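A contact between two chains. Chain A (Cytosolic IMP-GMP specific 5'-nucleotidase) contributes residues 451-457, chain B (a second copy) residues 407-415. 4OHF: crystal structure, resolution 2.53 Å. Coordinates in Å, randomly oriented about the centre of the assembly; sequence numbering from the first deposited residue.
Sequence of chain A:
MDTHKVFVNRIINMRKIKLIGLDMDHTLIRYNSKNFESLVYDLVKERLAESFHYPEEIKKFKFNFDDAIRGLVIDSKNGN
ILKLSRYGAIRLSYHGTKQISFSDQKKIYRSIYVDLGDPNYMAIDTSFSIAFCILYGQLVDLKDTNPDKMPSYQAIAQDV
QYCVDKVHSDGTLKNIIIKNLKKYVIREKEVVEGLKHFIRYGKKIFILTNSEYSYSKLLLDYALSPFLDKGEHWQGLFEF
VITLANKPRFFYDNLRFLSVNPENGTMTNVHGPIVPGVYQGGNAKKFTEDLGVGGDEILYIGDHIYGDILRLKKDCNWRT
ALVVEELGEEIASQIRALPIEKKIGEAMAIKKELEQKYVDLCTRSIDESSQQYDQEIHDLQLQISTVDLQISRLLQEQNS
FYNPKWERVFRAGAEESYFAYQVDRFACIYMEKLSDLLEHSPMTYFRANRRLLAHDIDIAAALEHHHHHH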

# COMPACT_ATOMS: atom_id res chain seq x y z
N ARG A 451 -5.95 36.76 9.16
CA ARG A 451 -4.81 37.15 8.34
C ARG A 451 -5.09 36.90 6.88
O ARG A 451 -4.63 37.66 6.03
N LEU A 452 -5.82 35.84 6.58
CA LEU A 452 -6.15 35.52 5.20
C LEU A 452 -7.21 36.51 4.70
O LEU A 452 -7.33 36.74 3.50
N LEU A 453 -7.97 37.09 5.63
CA LEU A 453 -8.99 38.10 5.30
C LEU A 453 -8.32 39.37 4.75
O LEU A 453 -8.57 39.79 3.62
N ALA A 454 -7.45 39.97 5.57
CA ALA A 454 -6.72 41.17 5.18
C ALA A 454 -5.70 40.81 4.11
O ALA A 454 -5.16 41.68 3.44
N HIS A 455 -5.44 39.51 3.98
CA HIS A 455 -4.50 39.00 2.98
C HIS A 455 -5.05 39.33 1.61
O HIS A 455 -4.30 39.71 0.71
N ASP A 456 -6.36 39.19 1.46
CA ASP A 456 -7.00 39.48 0.18
C ASP A 456 -7.38 40.95 0.01
O ASP A 456 -8.45 41.29 -0.48
N ILE A 457 -6.47 41.83 0.44
CA ILE A 457 -6.65 43.27 0.30
C ILE A 457 -5.88 43.61 -0.96
O ILE A 457 -5.91 44.74 -1.44
N GLU B 407 -19.45 28.92 -3.66
CA GLU B 407 -18.59 29.98 -3.17
C GLU B 407 -17.32 30.01 -4.02
O GLU B 407 -17.34 29.57 -5.17
N ARG B 408 -16.22 30.50 -3.46
CA ARG B 408 -14.95 30.62 -4.19
C ARG B 408 -14.18 29.35 -4.49
O ARG B 408 -14.25 28.36 -3.76
N VAL B 409 -13.43 29.40 -5.58
CA VAL B 409 -12.61 28.27 -6.00
C VAL B 409 -11.44 28.09 -5.05
O VAL B 409 -11.11 26.96 -4.69
N PHE B 410 -10.82 29.19 -4.62
CA PHE B 410 -9.65 29.13 -3.75
C PHE B 410 -9.91 29.14 -2.24
O PHE B 410 -9.00 28.87 -1.45
N ARG B 411 -11.13 29.42 -1.83
CA ARG B 411 -11.44 29.46 -0.40
C ARG B 411 -12.49 28.45 0.01
O ARG B 411 -13.47 28.26 -0.70
N ALA B 412 -12.25 27.79 1.14
CA ALA B 412 -13.17 26.81 1.71
C ALA B 412 -13.51 27.34 3.10
O ALA B 412 -13.08 26.81 4.12
N GLY B 413 -14.29 28.41 3.13
CA GLY B 413 -14.64 29.03 4.38
C GLY B 413 -13.67 30.18 4.52
O GLY B 413 -13.52 31.01 3.60
N ALA B 414 -13.01 30.25 5.67
CA ALA B 414 -12.03 31.30 5.89
C ALA B 414 -10.66 30.79 5.46
O ALA B 414 -9.73 31.56 5.28
N GLU B 415 -10.54 29.47 5.31
CA GLU B 415 -9.27 28.89 4.90
C GLU B 415 -9.23 28.54 3.43
O GLU B 415 -10.20 28.73 2.69

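Along chain A, R451(A) comes first and plays no part: its side chain is out of reach of the chain B stretch, and its NH2 is hydrogen-bonded elsewhere in the structure.

L452(A) is the first residue to engage. Its CA-to-CB bond points toward chain B, and its CA lies 7.3 Å from the CA of A414(B), the nearest such pair between the stretches. With chi1 at -145°, between wells, and chi2 in m, CD1 comes 3.0 Å from NH1 of R411(B), over one face of the guanidinium. That is tight for a methyl-to-nitrogen approach. CB of L452(A) also lies 4.0 Å from the backbone O of A414(B), whose own CB is directed sideways.

The CA-to-CB bond of L453(A) (chi1 t, chi2 p) points sideways and its side chain makes no contact with the chain B stretch, while A454(A) is out of reach.

Three residues after L452(A), H455(A) again has its CA-to-CB bond toward the chain B stretch, with chi1 t and chi2 56°. The contact is slight: CD2 of H455(A) is 4.3 Å from NH1 of R411(B), which sits at the edge of the imidazole, near its plane.

D456(A) supplies the polar centre. Pointing toward chain B with chi1 m, it brings OD1 to 2.6 Å from NH1 of R411(B), a salt bridge approached at the guanidinium edge, near its plane. The same OD1 of D456(A) lies 4.1 Å from NH1 of R408(B) (chi1 m, chi2 t), so this second opposite charge is near but beyond salt-bridge range. I457(A), chi1 p and chi2 t, is out of reach.

R411(B) is therefore the hub, covered over 62 Å² of the 185 Å² buried in total. Its chi1 and chi2 are both m, with chi3 at 117°, and a weak hydrogen bond runs from NE of R411(B) to the backbone O of the preceding residue, F410(B), 3.2 Å away at 121°.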

# COMPACT_ATOMS: atom_id res chain seq x y z
CB ARG A 451 -3.55 36.38 8.77
CG ARG A 451 -2.60 37.14 9.69
CD ARG A 451 -1.61 36.20 10.39
NE ARG A 451 -0.57 36.92 11.13
CZ ARG A 451 -0.79 37.97 11.91
NH1 ARG A 451 -2.03 38.45 12.06
NH2 ARG A 451 0.22 38.55 12.55
CB LEU A 452 -6.65 34.08 5.09
CG LEU A 452 -6.24 33.38 3.79
CD1 LEU A 452 -7.08 33.89 2.63
CD2 LEU A 452 -4.76 33.62 3.54
CB LEU A 453 -9.81 38.45 6.56
CG LEU A 453 -10.70 39.71 6.57
CD1 LEU A 453 -11.97 39.48 5.77
CD2 LEU A 453 -11.04 40.06 8.02
CB ALA A 454 -6.02 41.77 6.39
CB HIS A 455 -4.32 37.47 3.13
CG HIS A 455 -3.93 36.78 1.85
ND1 HIS A 455 -2.82 37.13 1.12
CD2 HIS A 455 -4.52 35.76 1.18
CE1 HIS A 455 -2.74 36.36 0.04
NE2 HIS A 455 -3.76 35.52 0.06
CB ASP A 456 -8.22 38.57 0.00
CG ASP A 456 -7.83 37.13 -0.37
OD1 ASP A 456 -8.64 36.21 -0.11
OD2 ASP A 456 -6.73 36.92 -0.93
CB ILE A 457 -6.04 44.06 1.48
CG1 ILE A 457 -4.54 43.74 1.60
CG2 ILE A 457 -6.80 43.77 2.76
CD1 ILE A 457 -3.87 44.39 2.79
CB GLU B 407 -18.29 29.75 -1.68
CG GLU B 407 -19.44 30.17 -0.77
CD GLU B 407 -19.56 29.33 0.51
OE1 GLU B 407 -20.39 29.69 1.39
OE2 GLU B 407 -18.84 28.31 0.65
CB ARG B 408 -14.01 31.57 -3.45
CG ARG B 408 -14.27 33.02 -3.74
CD ARG B 408 -13.48 33.93 -2.83
NE ARG B 408 -14.24 34.25 -1.64
CZ ARG B 408 -13.81 35.08 -0.70
NH1 ARG B 408 -12.63 35.67 -0.84
NH2 ARG B 408 -14.57 35.34 0.36
CB VAL B 409 -12.04 28.50 -7.43
CG1 VAL B 409 -10.96 27.49 -7.73
CG2 VAL B 409 -13.16 28.38 -8.45
CB PHE B 410 -8.67 30.26 -4.10
CG PHE B 410 -8.01 30.10 -5.46
CD1 PHE B 410 -6.76 29.48 -5.57
CD2 PHE B 410 -8.63 30.57 -6.62
CE1 PHE B 410 -6.15 29.35 -6.81
CE2 PHE B 410 -8.02 30.43 -7.86
CZ PHE B 410 -6.78 29.82 -7.96
CB ARG B 411 -11.90 30.87 0.01
CG ARG B 411 -10.82 31.95 -0.08
CD ARG B 411 -9.71 31.74 0.94
NE ARG B 411 -8.41 31.51 0.30
CZ ARG B 411 -7.65 32.46 -0.26
NH1 ARG B 411 -8.05 33.73 -0.25
NH2 ARG B 411 -6.47 32.14 -0.81
CB ALA B 412 -12.50 25.46 1.82
CB ALA B 414 -12.02 31.70 7.33
CB GLU B 415 -8.93 27.63 5.70
CG GLU B 415 -10.11 26.98 6.39
CD GLU B 415 -9.72 25.75 7.18
OE1 GLU B 415 -8.70 25.80 7.91
OE2 GLU B 415 -10.44 24.73 7.08